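YlmD (PDB 6T1B) cleaves adenosine, inosine and S-methyl-5'-thioadenosine with phosphate to the free base and the corresponding ribose or methylthioribose 1-phosphate, and also deaminates adenosine, using zinc. Local coordinates at residues G181-L195 / W207-L219. Sequence-based numbering, arbitrary orientation.
Sequences GPCCYTVDDRVVDSL and WRETSPGQYALDL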
loop_
_atom_site.group_PDB
_atom_site.type_symbol
_atom_site.label_atom_id
_atom_site.label_comp_id
_atom_site.label_asym_id
_atom_site.label_seq_id
_atom_site.Cartn_x
_atom_site.Cartn_y
_atom_site.Cartn_z
ATOM N N GLY A 181 -10.168 -7.820 4.855
ATOM C CA GLY A 181 -10.544 -9.044 4.189
ATOM C C GLY A 181 -12.034 -9.131 3.949
ATOM O O GLY A 181 -12.826 -8.353 4.477
ATOM N N PRO A 182 -12.439 -10.116 3.138
ATOM C CA PRO A 182 -13.868 -10.321 2.887
ATOM C C PRO A 182 -14.596 -10.762 4.126
ATOM O O PRO A 182 -15.828 -10.647 4.186
ATOM C CB PRO A 182 -13.888 -11.403 1.803
ATOM C CG PRO A 182 -12.573 -12.119 1.952
ATOM C CD PRO A 182 -11.588 -11.085 2.432
ATOM N N CYS A 183 -13.860 -11.289 5.113
ATOM C CA CYS A 183 -14.407 -11.528 6.442
ATOM C C CYS A 183 -15.117 -10.306 7.011
ATOM O O CYS A 183 -16.080 -10.453 7.772
ATOM C CB CYS A 183 -13.260 -11.928 7.383
ATOM S SG CYS A 183 -11.651 -11.090 7.077
ATOM N N CYS A 184 -14.648 -9.099 6.658
ATOM C CA CYS A 184 -15.102 -7.867 7.283
ATOM C C CYS A 184 -15.569 -6.784 6.316
ATOM O O CYS A 184 -16.066 -5.756 6.778
ATOM C CB CYS A 184 -13.958 -7.251 8.120
ATOM S SG CYS A 184 -13.287 -8.303 9.442
ATOM N N TYR A 185 -15.398 -6.951 5.008
ATOM C CA TYR A 185 -15.684 -5.891 4.045
ATOM C C TYR A 185 -16.870 -6.309 3.189
ATOM O O TYR A 185 -16.733 -7.166 2.305
ATOM C CB TYR A 185 -14.464 -5.631 3.166
ATOM C CG TYR A 185 -14.524 -4.376 2.316
ATOM C CD1 TYR A 185 -15.299 -3.280 2.676
ATOM C CD2 TYR A 185 -13.780 -4.291 1.146
ATOM C CE1 TYR A 185 -15.328 -2.133 1.883
ATOM C CE2 TYR A 185 -13.798 -3.160 0.360
ATOM C CZ TYR A 185 -14.574 -2.087 0.728
ATOM O OH TYR A 185 -14.602 -0.960 -0.065
ATOM N N THR A 186 -18.024 -5.710 3.443
ATOM C CA THR A 186 -19.248 -5.977 2.699
ATOM C C THR A 186 -19.615 -4.733 1.906
ATOM O O THR A 186 -19.649 -3.630 2.458
ATOM C CB THR A 186 -20.389 -6.354 3.646
ATOM O OG1 THR A 186 -20.051 -7.569 4.336
ATOM C CG2 THR A 186 -21.693 -6.560 2.871
ATOM N N VAL A 187 -19.892 -4.917 0.617
ATOM C CA VAL A 187 -20.184 -3.828 -0.308
ATOM C C VAL A 187 -21.470 -4.151 -1.063
ATOM O O VAL A 187 -22.039 -5.243 -0.945
ATOM C CB VAL A 187 -19.030 -3.555 -1.283
ATOM C CG1 VAL A 187 -17.749 -3.295 -0.504
ATOM C CG2 VAL A 187 -18.860 -4.726 -2.262
ATOM N N ASP A 188 -21.921 -3.185 -1.865
ATOM C CA ASP A 188 -23.178 -3.279 -2.598
ATOM C C ASP A 188 -22.939 -3.486 -4.092
ATOM O O ASP A 188 -21.802 -3.563 -4.563
ATOM C CB ASP A 188 -24.061 -2.046 -2.327
ATOM C CG ASP A 188 -23.375 -0.739 -2.685
ATOM O OD1 ASP A 188 -22.400 -0.755 -3.467
ATOM O OD2 ASP A 188 -23.807 0.314 -2.167
ATOM N N ASP A 189 -24.039 -3.597 -4.842
ATOM C CA ASP A 189 -23.932 -3.847 -6.280
ATOM C C ASP A 189 -23.124 -2.765 -6.984
ATOM O O ASP A 189 -22.435 -3.046 -7.969
ATOM C CB ASP A 189 -25.318 -3.919 -6.908
ATOM C CG ASP A 189 -26.034 -5.189 -6.561
ATOM O OD1 ASP A 189 -25.505 -6.266 -6.914
ATOM O OD2 ASP A 189 -27.100 -5.116 -5.918
ATOM N N ARG A 190 -23.220 -1.523 -6.516
ATOM C CA ARG A 190 -22.471 -0.439 -7.140
ATOM C C ARG A 190 -20.983 -0.756 -7.160
ATOM O O ARG A 190 -20.313 -0.608 -8.192
ATOM C CB ARG A 190 -22.740 0.857 -6.374
ATOM C CG ARG A 190 -22.099 2.094 -6.963
ATOM C CD ARG A 190 -20.716 2.335 -6.387
ATOM N NE ARG A 190 -20.724 2.768 -4.989
ATOM C CZ ARG A 190 -20.677 4.040 -4.598
ATOM N NH1 ARG A 190 -20.664 4.344 -3.308
ATOM N NH2 ARG A 190 -20.635 5.010 -5.500
ATOM N N VAL A 191 -20.443 -1.194 -6.022
ATOM C CA VAL A 191 -19.015 -1.468 -5.953
ATOM C C VAL A 191 -18.651 -2.644 -6.851
ATOM O O VAL A 191 -17.742 -2.548 -7.683
ATOM C CB VAL A 191 -18.572 -1.694 -4.498
ATOM C CG1 VAL A 191 -17.123 -2.172 -4.459
ATOM C CG2 VAL A 191 -18.717 -0.417 -3.720
ATOM N N VAL A 192 -19.346 -3.771 -6.703
ATOM C CA VAL A 192 -18.945 -4.930 -7.494
ATOM C C VAL A 192 -19.135 -4.650 -8.982
ATOM O O VAL A 192 -18.314 -5.065 -9.812
ATOM C CB VAL A 192 -19.636 -6.222 -7.019
ATOM C CG1 VAL A 192 -19.221 -6.532 -5.571
ATOM C CG2 VAL A 192 -21.129 -6.130 -7.150
ATOM N N ASP A 193 -20.198 -3.912 -9.341
ATOM C CA ASP A 193 -20.425 -3.582 -10.745
ATOM C C ASP A 193 -19.276 -2.759 -11.320
ATOM O O ASP A 193 -18.932 -2.905 -12.499
ATOM C CB ASP A 193 -21.750 -2.832 -10.913
ATOM C CG ASP A 193 -22.954 -3.729 -10.738
ATOM O OD1 ASP A 193 -22.800 -4.962 -10.847
ATOM O OD2 ASP A 193 -24.061 -3.201 -10.505
ATOM N N SER A 194 -18.688 -1.874 -10.513
ATOM C CA SER A 194 -17.557 -1.093 -10.991
ATOM C C SER A 194 -16.307 -1.947 -11.148
ATOM O O SER A 194 -15.413 -1.587 -11.925
ATOM C CB SER A 194 -17.265 0.058 -10.024
ATOM O OG SER A 194 -16.607 -0.419 -8.860
ATOM N N LEU A 195 -16.217 -3.055 -10.416
ATOM C CA LEU A 195 -15.065 -3.932 -10.511
ATOM C C LEU A 195 -15.178 -4.949 -11.629
ATOM O O LEU A 195 -14.140 -5.355 -12.177
ATOM C CB LEU A 195 -14.843 -4.677 -9.189
ATOM C CG LEU A 195 -14.527 -3.807 -7.981
ATOM C CD1 LEU A 195 -14.524 -4.622 -6.703
ATOM C CD2 LEU A 195 -13.174 -3.114 -8.146
ATOM N N TRP A 207 -15.542 -11.944 -4.963
ATOM C CA TRP A 207 -16.550 -11.581 -3.984
ATOM C C TRP A 207 -17.584 -12.688 -3.941
ATOM O O TRP A 207 -17.702 -13.500 -4.869
ATOM C CB TRP A 207 -17.229 -10.246 -4.322
ATOM C CG TRP A 207 -17.841 -10.174 -5.675
ATOM C CD1 TRP A 207 -19.041 -10.693 -6.078
ATOM C CD2 TRP A 207 -17.280 -9.537 -6.827
ATOM N NE1 TRP A 207 -19.257 -10.412 -7.407
ATOM C CE2 TRP A 207 -18.190 -9.699 -7.886
ATOM C CE3 TRP A 207 -16.098 -8.834 -7.056
ATOM C CZ2 TRP A 207 -17.945 -9.196 -9.154
ATOM C CZ3 TRP A 207 -15.855 -8.337 -8.319
ATOM C CH2 TRP A 207 -16.776 -8.515 -9.350
ATOM N N ARG A 208 -18.354 -12.706 -2.852
ATOM C CA ARG A 208 -19.420 -13.668 -2.613
ATOM C C ARG A 208 -20.647 -12.914 -2.117
ATOM O O ARG A 208 -20.525 -12.054 -1.244
ATOM C CB ARG A 208 -18.971 -14.675 -1.542
ATOM C CG ARG A 208 -20.013 -15.708 -1.168
ATOM C CD ARG A 208 -19.467 -16.717 -0.160
ATOM N NE ARG A 208 -18.325 -17.462 -0.691
ATOM C CZ ARG A 208 -17.921 -18.651 -0.242
ATOM N NH1 ARG A 208 -18.566 -19.253 0.748
ATOM N NH2 ARG A 208 -16.871 -19.246 -0.793
ATOM N N GLU A 209 -21.802 -13.196 -2.688
ATOM C CA GLU A 209 -23.035 -12.542 -2.256
ATOM C C GLU A 209 -23.517 -13.221 -0.982
ATOM O O GLU A 209 -23.963 -14.370 -1.019
ATOM C CB GLU A 209 -24.106 -12.636 -3.335
ATOM C CG GLU A 209 -25.232 -11.643 -3.127
ATOM C CD GLU A 209 -26.342 -11.806 -4.141
ATOM O OE1 GLU A 209 -26.367 -12.846 -4.835
ATOM O OE2 GLU A 209 -27.192 -10.895 -4.240
ATOM N N THR A 210 -23.441 -12.513 0.148
ATOM C CA THR A 210 -23.767 -13.129 1.426
ATOM C C THR A 210 -25.218 -12.934 1.818
ATOM O O THR A 210 -25.736 -13.688 2.642
ATOM C CB THR A 210 -22.881 -12.532 2.511
ATOM O OG1 THR A 210 -22.936 -11.101 2.426
ATOM C CG2 THR A 210 -21.443 -12.975 2.323
ATOM N N SER A 211 -25.857 -11.901 1.290
ATOM C CA SER A 211 -27.288 -11.701 1.360
ATOM C C SER A 211 -27.666 -10.877 0.144
ATOM O O SER A 211 -26.782 -10.338 -0.523
ATOM C CB SER A 211 -27.711 -11.005 2.659
ATOM O OG SER A 211 -27.218 -9.686 2.717
ATOM N N PRO A 212 -28.925 -10.822 -0.210
ATOM C CA PRO A 212 -29.287 -10.141 -1.459
ATOM C C PRO A 212 -28.709 -8.738 -1.544
ATOM O O PRO A 212 -28.946 -7.899 -0.672
ATOM C CB PRO A 212 -30.819 -10.141 -1.431
ATOM C CG PRO A 212 -31.165 -11.349 -0.603
ATOM C CD PRO A 212 -30.106 -11.368 0.485
ATOM N N GLY A 213 -27.914 -8.492 -2.585
ATOM C CA GLY A 213 -27.348 -7.181 -2.823
ATOM C C GLY A 213 -26.162 -6.818 -1.964
ATOM O O GLY A 213 -25.694 -5.678 -2.033
ATOM N N GLN A 214 -25.658 -7.751 -1.158
ATOM C CA GLN A 214 -24.520 -7.520 -0.283
ATOM C C GLN A 214 -23.437 -8.544 -0.594
ATOM O O GLN A 214 -23.733 -9.751 -0.655
ATOM C CB GLN A 214 -24.938 -7.660 1.180
ATOM C CG GLN A 214 -25.908 -6.586 1.628
ATOM C CD GLN A 214 -25.236 -5.233 1.723
ATOM O OE1 GLN A 214 -25.378 -4.385 0.837
ATOM N NE2 GLN A 214 -24.487 -5.025 2.794
ATOM N N TYR A 215 -22.207 -8.061 -0.777
ATOM C CA TYR A 215 -21.103 -8.894 -1.226
ATOM C C TYR A 215 -19.917 -8.763 -0.293
ATOM O O TYR A 215 -19.464 -7.648 -0.007
ATOM C CB TYR A 215 -20.676 -8.494 -2.637
ATOM C CG TYR A 215 -21.811 -8.539 -3.610
ATOM C CD1 TYR A 215 -22.625 -7.431 -3.802
ATOM C CD2 TYR A 215 -22.100 -9.693 -4.324
ATOM C CE1 TYR A 215 -23.678 -7.463 -4.682
ATOM C CE2 TYR A 215 -23.152 -9.734 -5.211
ATOM C CZ TYR A 215 -23.939 -8.616 -5.382
ATOM O OH TYR A 215 -24.996 -8.656 -6.262
ATOM N N ALA A 216 -19.431 -9.909 0.184
ATOM C CA ALA A 216 -18.144 -9.958 0.855
ATOM C C ALA A 216 -17.044 -9.854 -0.191
ATOM O O ALA A 216 -16.920 -10.748 -1.047
ATOM C CB ALA A 216 -18.022 -11.271 1.617
ATOM N N LEU A 217 -16.264 -8.786 -0.142
ATOM C CA LEU A 217 -15.337 -8.448 -1.212
ATOM C C LEU A 217 -13.905 -8.669 -0.766
ATOM O O LEU A 217 -13.524 -8.239 0.329
ATOM C CB LEU A 217 -15.537 -6.993 -1.622
ATOM C CG LEU A 217 -14.538 -6.385 -2.597
ATOM C CD1 LEU A 217 -14.538 -7.150 -3.894
ATOM C CD2 LEU A 217 -14.879 -4.948 -2.835
ATOM N N ASP A 218 -13.116 -9.314 -1.623
ATOM C CA ASP A 218 -11.697 -9.600 -1.375
ATOM C C ASP A 218 -10.880 -8.710 -2.323
ATOM O O ASP A 218 -10.582 -9.106 -3.460
ATOM C CB ASP A 218 -11.405 -11.070 -1.607
ATOM C CG ASP A 218 -9.988 -11.454 -1.205
ATOM O OD1 ASP A 218 -9.735 -12.679 -1.096
ATOM O OD2 ASP A 218 -9.157 -10.548 -0.996
ATOM N N LEU A 219 -10.553 -7.496 -1.875
ATOM C CA LEU A 219 -9.785 -6.584 -2.716
ATOM C C LEU A 219 -8.378 -7.104 -2.978
ATOM O O LEU A 219 -7.783 -6.768 -4.003
ATOM C CB LEU A 219 -9.713 -5.188 -2.103
ATOM C CG LEU A 219 -10.930 -4.292 -2.282
ATOM C CD1 LEU A 219 -10.666 -2.979 -1.558
ATOM C CD2 LEU A 219 -11.270 -4.059 -3.736
HETATM O O HOH W 1 -20.889 -10.336 4.121
HETATM O O HOH W 2 -26.796 -3.711 -3.547
#
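A small antiparallel sheet joins V187 to Y215 through paired backbone bonds, Y215 N to V187 O and V187 N to Y215 O, both 2.8 Å. L217 N adds a third bond, to Y185 O at 3.0 Å. Helix 189-195 directly follows strand 186-187, an outer strand of the sheet, with D188 as its N-cap: the short carboxylate accepts from V191 N. One turn on, V192 sets one methyl on each of two aromatic rings, as a beta-branched residue can. Its CG1 sits over the five-membered ring of W207, 3.9 Å from the centroid, while CG2 lies over one face of Y215; both are CH-pi contacts. Y215 OH donates to D189 OD1 at 2.5 Å, the carboxylate lying at the ring edge and met on its syn side, 21° out of plane. D189 OD2 takes a water that also donates to G213 O in the type II turn of the 207-217 hairpin, where positive phi suits glycine. L217, with CG anti to its N (chi1 172°), sends CD2 among Y185, V187, V191 and L195. Ahead of the sheet, P182 CG lies beside D218 CB at 3.9 Å, next to C183 and C184, which bind the probably structural zinc with C243 and C246.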